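Local coordinates for protein beta-galactosidase (Streptococcus pneumoniae, PDB 4CU9) that probably binds carbohydrate as a calcium-containing, galactose-binding-like module of a large pneumococcal beta-galactosidase, at residues G91-S96 with A169-V174; K97-R102 with R162-R167. All coordinates share one frame; numbering follows the deposited sequence.

Contact 1. Residues G91-S96 with A169-V174; sequences GTDAPS and ADKSGV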
loop_
_atom_site.group_PDB
_atom_site.type_symbol
_atom_site.label_atom_id
_atom_site.label_comp_id
_atom_site.label_asym_id
_atom_site.label_seq_id
_atom_site.Cartn_x
_atom_site.Cartn_y
_atom_site.Cartn_z
ATOM N N GLY A 91 -15.661 0.350 -10.325
ATOM C CA GLY A 91 -14.861 -0.851 -10.223
ATOM C C GLY A 91 -14.128 -1.035 -8.894
ATOM O O GLY A 91 -13.693 -2.167 -8.563
ATOM N N THR A 92 -13.964 0.055 -8.147
ATOM C CA THR A 92 -13.062 0.071 -7.008
ATOM C C THR A 92 -13.670 0.684 -5.762
ATOM O O THR A 92 -14.708 1.381 -5.839
ATOM C CB THR A 92 -11.753 0.792 -7.332
ATOM O OG1 THR A 92 -11.992 2.168 -7.619
ATOM C CG2 THR A 92 -11.027 0.104 -8.502
ATOM N N ASP A 93 -13.020 0.424 -4.614
ATOM C CA ASP A 93 -13.458 0.950 -3.347
ATOM C C ASP A 93 -12.361 0.801 -2.310
ATOM O O ASP A 93 -11.307 0.179 -2.576
ATOM C CB ASP A 93 -14.722 0.217 -2.876
ATOM C CG ASP A 93 -15.572 1.012 -1.845
ATOM O OD1 ASP A 93 -15.180 2.074 -1.343
ATOM O OD2 ASP A 93 -16.670 0.547 -1.560
ATOM N N ALA A 94 -12.646 1.353 -1.129
ATOM C CA ALA A 94 -11.959 0.975 0.096
ATOM C C ALA A 94 -12.105 -0.548 0.261
ATOM O O ALA A 94 -13.009 -1.156 -0.302
ATOM C CB ALA A 94 -12.564 1.687 1.310
ATOM N N PRO A 95 -11.208 -1.170 1.046
ATOM C CA PRO A 95 -11.271 -2.604 1.197
ATOM C C PRO A 95 -12.266 -3.013 2.289
ATOM O O PRO A 95 -12.663 -2.173 3.110
ATOM C CB PRO A 95 -9.853 -2.962 1.657
ATOM C CG PRO A 95 -9.360 -1.716 2.371
ATOM C CD PRO A 95 -9.992 -0.589 1.644
ATOM N N SER A 96 -12.647 -4.292 2.279
ATOM C CA SER A 96 -13.540 -4.878 3.288
ATOM C C SER A 96 -12.759 -5.262 4.503
ATOM O O SER A 96 -13.281 -5.301 5.596
ATOM C CB SER A 96 -14.230 -6.131 2.702
ATOM O OG SER A 96 -13.290 -6.979 2.043
ATOM N N ALA A 169 -16.504 -7.786 -2.032
ATOM C CA ALA A 169 -17.045 -8.832 -2.922
ATOM C C ALA A 169 -17.767 -8.252 -4.143
ATOM O O ALA A 169 -17.753 -8.858 -5.203
ATOM C CB ALA A 169 -17.953 -9.773 -2.152
ATOM N N ASP A 170 -18.368 -7.074 -4.022
ATOM C CA ASP A 170 -19.054 -6.462 -5.149
ATOM C C ASP A 170 -18.170 -5.443 -5.917
ATOM O O ASP A 170 -18.682 -4.608 -6.662
ATOM C CB ASP A 170 -20.404 -5.847 -4.695
ATOM C CG ASP A 170 -20.302 -4.969 -3.421
ATOM O OD1 ASP A 170 -19.188 -4.716 -2.899
ATOM O OD2 ASP A 170 -21.388 -4.523 -2.930
ATOM N N LYS A 171 -16.846 -5.519 -5.733
ATOM C CA LYS A 171 -15.908 -4.660 -6.421
ATOM C C LYS A 171 -14.790 -5.473 -7.084
ATOM O O LYS A 171 -14.556 -6.628 -6.719
ATOM C CB LYS A 171 -15.308 -3.676 -5.401
ATOM C CG LYS A 171 -16.330 -2.732 -4.788
ATOM C CD LYS A 171 -16.624 -1.614 -5.755
ATOM C CE LYS A 171 -17.772 -0.734 -5.303
ATOM N NZ LYS A 171 -17.774 0.481 -6.174
ATOM N N SER A 172 -14.069 -4.844 -8.010
ATOM C CA SER A 172 -13.003 -5.509 -8.771
ATOM C C SER A 172 -11.599 -5.093 -8.331
ATOM O O SER A 172 -10.596 -5.505 -8.936
ATOM C CB SER A 172 -13.181 -5.233 -10.261
ATOM O OG SER A 172 -14.316 -5.911 -10.768
ATOM N N GLY A 173 -11.521 -4.262 -7.288
ATOM C CA GLY A 173 -10.240 -3.890 -6.745
ATOM C C GLY A 173 -10.353 -2.893 -5.611
ATOM O O GLY A 173 -11.451 -2.460 -5.216
ATOM N N VAL A 174 -9.194 -2.572 -5.081
ATOM C CA VAL A 174 -9.040 -1.518 -4.067
ATOM C C VAL A 174 -8.454 -0.302 -4.753
ATOM O O VAL A 174 -7.626 -0.422 -5.688
ATOM C CB VAL A 174 -8.130 -1.989 -2.895
ATOM C CG1 VAL A 174 -7.944 -0.902 -1.805
ATOM C CG2 VAL A 174 -8.685 -3.256 -2.281
HETATM O O HOH W 1 -12.870 -2.920 -2.676
#
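Val-174 lies against the backbone carbonyl of Asp-93 and the ring of Pro-95. Its CG1, anti to the backbone N, is 3.6 Å from Asp-93 O and 4.0 Å from Pro-95 CD, while CG2 comes near Pro-95 CB, so the two methyls spread over one side of the proline. The same Asp-93 O is approached by the backbone as well, in a CA-H...O contact with Val-174 CA at 3.2 Å. Lys-171 lies along residues 91-93. Its chain bends at chi2 (-79°), turning CD beside the carbonyl of Thr-92, and then runs out extended until NZ donates to Thr-92 O at 3.2 Å. NZ stands above the carbonyl plane, 49° out of it. Asp-93 CB rests on the aliphatic part of this chain, 3.9 Å from Lys-171 CG, with the two side chains crossing obliquely. Residues 92-93 add a short, weakly bonded parallel strand to the start of strand 173-182, Asp-93 pairing with Val-174, at one end of the beta-sandwich expected of a galactose-binding-like module; the other strand pairings of the sheet are antiparallel. The ladder is sparse. Ser-172 N gives Gly-91 O a bond of 2.8 Å, whereas Asp-93 N reaches Gly-173 O only weakly, at 3.3 Å, and a further backbone bond joins Asp-93 to Ala-175. Water 1 lies within donating distance of Ala-94 O and Gly-173 O. The carboxylate of Asp-93 is used apart from Lys-171: OD1 takes the amide of Ala-94 from above the carboxylate plane, and OD2 forms a salt bridge with Lys-168. Thr-92 OG1 bonds to Asp-89 OD1; Phe-86 of strand 73-86 packs on Pro-95.

Contact 2. Residues K97-R102 with R162-R167; sequences KLVLER and RWRMER. With EDO (1,2-ethanediol), chain D.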
loop_
_atom_site.group_PDB
_atom_site.type_symbol
_atom_site.label_atom_id
_atom_site.label_comp_id
_atom_site.label_asym_id
_atom_site.label_seq_id
_atom_site.Cartn_x
_atom_site.Cartn_y
_atom_site.Cartn_z
ATOM N N LYS A 97 -11.473 -5.556 4.324
ATOM C CA LYS A 97 -10.569 -5.983 5.411
ATOM C C LYS A 97 -9.221 -5.318 5.183
ATOM O O LYS A 97 -8.812 -5.145 4.024
ATOM C CB LYS A 97 -10.382 -7.473 5.365
ATOM C CG LYS A 97 -9.529 -8.050 6.466
ATOM C CD LYS A 97 -9.032 -9.450 6.105
ATOM C CE LYS A 97 -7.911 -9.888 7.030
ATOM N NZ LYS A 97 -8.345 -9.634 8.463
ATOM N N LEU A 98 -8.543 -4.972 6.269
ATOM C CA LEU A 98 -7.358 -4.084 6.272
ATOM C C LEU A 98 -6.460 -4.594 7.403
ATOM O O LEU A 98 -6.873 -4.571 8.575
ATOM C CB LEU A 98 -7.858 -2.623 6.556
ATOM C CG LEU A 98 -6.916 -1.440 6.574
ATOM C CD1 LEU A 98 -6.290 -1.166 5.208
ATOM C CD2 LEU A 98 -7.579 -0.169 7.049
ATOM N N VAL A 99 -5.275 -5.109 7.079
ATOM C CA VAL A 99 -4.292 -5.538 8.093
ATOM C C VAL A 99 -3.025 -4.716 7.908
ATOM O O VAL A 99 -2.493 -4.601 6.753
ATOM C CB VAL A 99 -3.911 -7.026 7.944
ATOM C CG1 VAL A 99 -2.842 -7.416 8.943
ATOM C CG2 VAL A 99 -5.153 -7.899 8.066
ATOM N N LEU A 100 -2.547 -4.121 8.991
ATOM C CA LEU A 100 -1.262 -3.405 8.965
ATOM C C LEU A 100 -0.135 -4.384 9.230
ATOM O O LEU A 100 -0.157 -5.121 10.205
ATOM C CB LEU A 100 -1.220 -2.289 10.020
ATOM C CG LEU A 100 0.059 -1.449 10.147
ATOM C CD1 LEU A 100 0.344 -0.678 8.863
ATOM C CD2 LEU A 100 -0.075 -0.470 11.302
ATOM N N GLU A 101 0.918 -4.314 8.435
ATOM C CA GLU A 101 2.074 -5.150 8.625
ATOM C C GLU A 101 3.387 -4.424 8.475
ATOM O O GLU A 101 3.552 -3.496 7.668
ATOM C CB GLU A 101 2.059 -6.333 7.646
ATOM C CG GLU A 101 0.860 -7.238 7.818
ATOM C CD GLU A 101 0.773 -8.364 6.805
ATOM O OE1 GLU A 101 1.138 -8.146 5.628
ATOM O OE2 GLU A 101 0.331 -9.474 7.213
ATOM N N ARG A 102 4.358 -4.888 9.256
ATOM C CA ARG A 102 5.718 -4.375 9.179
ATOM C C ARG A 102 6.631 -5.439 8.589
ATOM O O ARG A 102 6.456 -6.622 8.838
ATOM C CB ARG A 102 6.216 -3.936 10.565
ATOM C CG ARG A 102 6.315 -5.050 11.587
ATOM C CD ARG A 102 6.696 -4.489 12.956
ATOM N NE ARG A 102 6.676 -5.495 14.020
ATOM C CZ ARG A 102 7.719 -6.224 14.401
ATOM N NH1 ARG A 102 8.887 -6.094 13.809
ATOM N NH2 ARG A 102 7.588 -7.084 15.400
ATOM N N ARG A 162 3.311 -2.058 5.151
ATOM C CA ARG A 162 2.261 -2.241 4.181
ATOM C C ARG A 162 0.907 -2.453 4.837
ATOM O O ARG A 162 0.784 -2.772 6.031
ATOM C CB ARG A 162 2.570 -3.411 3.218
ATOM C CG ARG A 162 2.330 -4.783 3.792
ATOM C CD ARG A 162 2.702 -5.865 2.833
ATOM N NE ARG A 162 2.256 -7.146 3.321
ATOM C CZ ARG A 162 2.305 -8.272 2.631
ATOM N NH1 ARG A 162 2.810 -8.277 1.388
ATOM N NH2 ARG A 162 1.869 -9.392 3.193
ATOM N N TRP A 163 -0.109 -2.318 3.997
ATOM C CA TRP A 163 -1.460 -2.704 4.343
ATOM C C TRP A 163 -1.814 -3.876 3.446
ATOM O O TRP A 163 -1.730 -3.783 2.174
ATOM C CB TRP A 163 -2.447 -1.552 4.127
ATOM C CG TRP A 163 -2.285 -0.436 5.077
ATOM C CD1 TRP A 163 -1.539 0.657 4.911
ATOM C CD2 TRP A 163 -2.833 -0.359 6.391
ATOM N NE1 TRP A 163 -1.606 1.456 6.018
ATOM C CE2 TRP A 163 -2.393 0.844 6.955
ATOM C CE3 TRP A 163 -3.653 -1.186 7.141
ATOM C CZ2 TRP A 163 -2.790 1.265 8.223
ATOM C CZ3 TRP A 163 -4.045 -0.756 8.432
ATOM C CH2 TRP A 163 -3.609 0.464 8.929
ATOM N N ARG A 164 -2.144 -4.995 4.085
ATOM C CA ARG A 164 -2.615 -6.201 3.392
ATOM C C ARG A 164 -4.131 -6.156 3.408
ATOM O O ARG A 164 -4.765 -6.204 4.462
ATOM C CB ARG A 164 -2.062 -7.468 4.023
ATOM C CG ARG A 164 -2.559 -8.775 3.361
ATOM C CD ARG A 164 -1.694 -9.941 3.789
ATOM N NE ARG A 164 -1.730 -10.181 5.226
ATOM C CZ ARG A 164 -2.742 -10.734 5.884
ATOM N NH1 ARG A 164 -3.843 -11.160 5.261
ATOM N NH2 ARG A 164 -2.654 -10.896 7.188
ATOM N N MET A 165 -4.715 -5.974 2.234
ATOM C CA MET A 165 -6.131 -5.623 2.119
ATOM C C MET A 165 -6.912 -6.662 1.300
ATOM O O MET A 165 -6.346 -7.460 0.551
ATOM C CB MET A 165 -6.246 -4.263 1.460
ATOM C CG MET A 165 -5.582 -3.118 2.235
ATOM S SD MET A 165 -5.493 -1.536 1.304
ATOM C CE MET A 165 -4.205 -1.852 0.125
ATOM N N GLU A 166 -8.220 -6.661 1.495
ATOM C CA GLU A 166 -9.123 -7.455 0.680
ATOM C C GLU A 166 -10.122 -6.543 0.062
ATOM O O GLU A 166 -10.757 -5.712 0.750
ATOM C CB GLU A 166 -9.827 -8.510 1.510
ATOM C CG GLU A 166 -8.859 -9.581 2.021
ATOM C CD GLU A 166 -9.558 -10.741 2.732
ATOM O OE1 GLU A 166 -10.799 -10.858 2.666
ATOM O OE2 GLU A 166 -8.841 -11.552 3.360
ATOM N N ARG A 167 -10.254 -6.657 -1.247
ATOM C CA ARG A 167 -11.340 -5.976 -1.931
ATOM C C ARG A 167 -12.702 -6.430 -1.453
ATOM O O ARG A 167 -12.882 -7.565 -0.965
ATOM C CB ARG A 167 -11.250 -6.146 -3.445
ATOM C CG ARG A 167 -11.512 -7.563 -3.944
ATOM C CD ARG A 167 -11.521 -7.616 -5.481
ATOM N NE ARG A 167 -11.584 -9.012 -5.932
ATOM C CZ ARG A 167 -12.674 -9.759 -5.877
ATOM N NH1 ARG A 167 -13.834 -9.250 -5.429
ATOM N NH2 ARG A 167 -12.622 -11.034 -6.270
HETATM C C1 EDO D . 2.233 -11.330 -0.764
HETATM O O1 EDO D . 1.961 -9.920 -0.919
HETATM C C2 EDO D . 2.922 -11.728 0.547
HETATM O O2 EDO D . 1.977 -11.734 1.614
HETATM O O HOH W 2 -0.846 -10.722 9.202
#
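Glu-101 reaches between Arg-162 and Arg-164 and gives one carboxylate oxygen to each. With Arg-162 it lies side by side, carboxylate and guanidinium planes only 10° apart, nearly coplanar; OE1 takes both NE (2.8 Å from Glu-101 OE1) and NH2, the latter on its syn lone pair. The extended Arg-162 chain runs beside Glu-101, so that both nitrogens face OE1 in the guanidinium plane. Arg-164 approaches differently: its guanidinium is turned 52° from the carboxylate, and its NE meets Glu-101 OE2 from above the carboxylate plane at 2.9 Å. Its NH2 adds a weak bond to the same oxygen, completing a salt-bridge network of the three residues. Water 2 bridges Glu-101 OE2 and Arg-164 NH2, and Val-99 lies over one face of that guanidinium. An ethanediol, probably from the crystallisation liquor, bonds to NH1 and NH2 of Arg-162.

On the opposite face of this antiparallel pair, Leu-100 CD1 makes a CH-pi contact with the six-membered ring of Trp-163, 3.8 Å from its centroid. Leu-98 CD1 comes obliquely to Trp-163 CE3 at 3.3 Å and also touches Met-165 CG, its side chain running beside that of Met-165. This apolar face turns into the sandwich, against Leu-84 and Phe-86 of strand 73-86 and Phe-181 of strand 173-182, while within the sheet strand 132-139 pairs with 97-103 and strand 61-70 with 160-166.

Contacts 1 and 2 follow one another along the same two chain paths: 91-96 runs straight into 97-102, and 162-167 is joined by Lys-168 to 169-174, where the chain doubles back, so contact 2 is nested within the loop that contact 1 closes. Their centres are about 14 Å apart, yet they meet directly where Ser-96 N lies 2.8 Å from Glu-166 O, a probable hydrogen bond, and where Pro-95 and Val-174 both touch Met-165. This reversal changes the pairing from antiparallel in contact 2 to parallel in contact 1. Neither contact supplies a calcium ligand; the ion, held by Tyr-37, Asp-40, Asp-42, Ile-177 and Glu-178, is about 13 Å from the side chains of Val-174 and Trp-163.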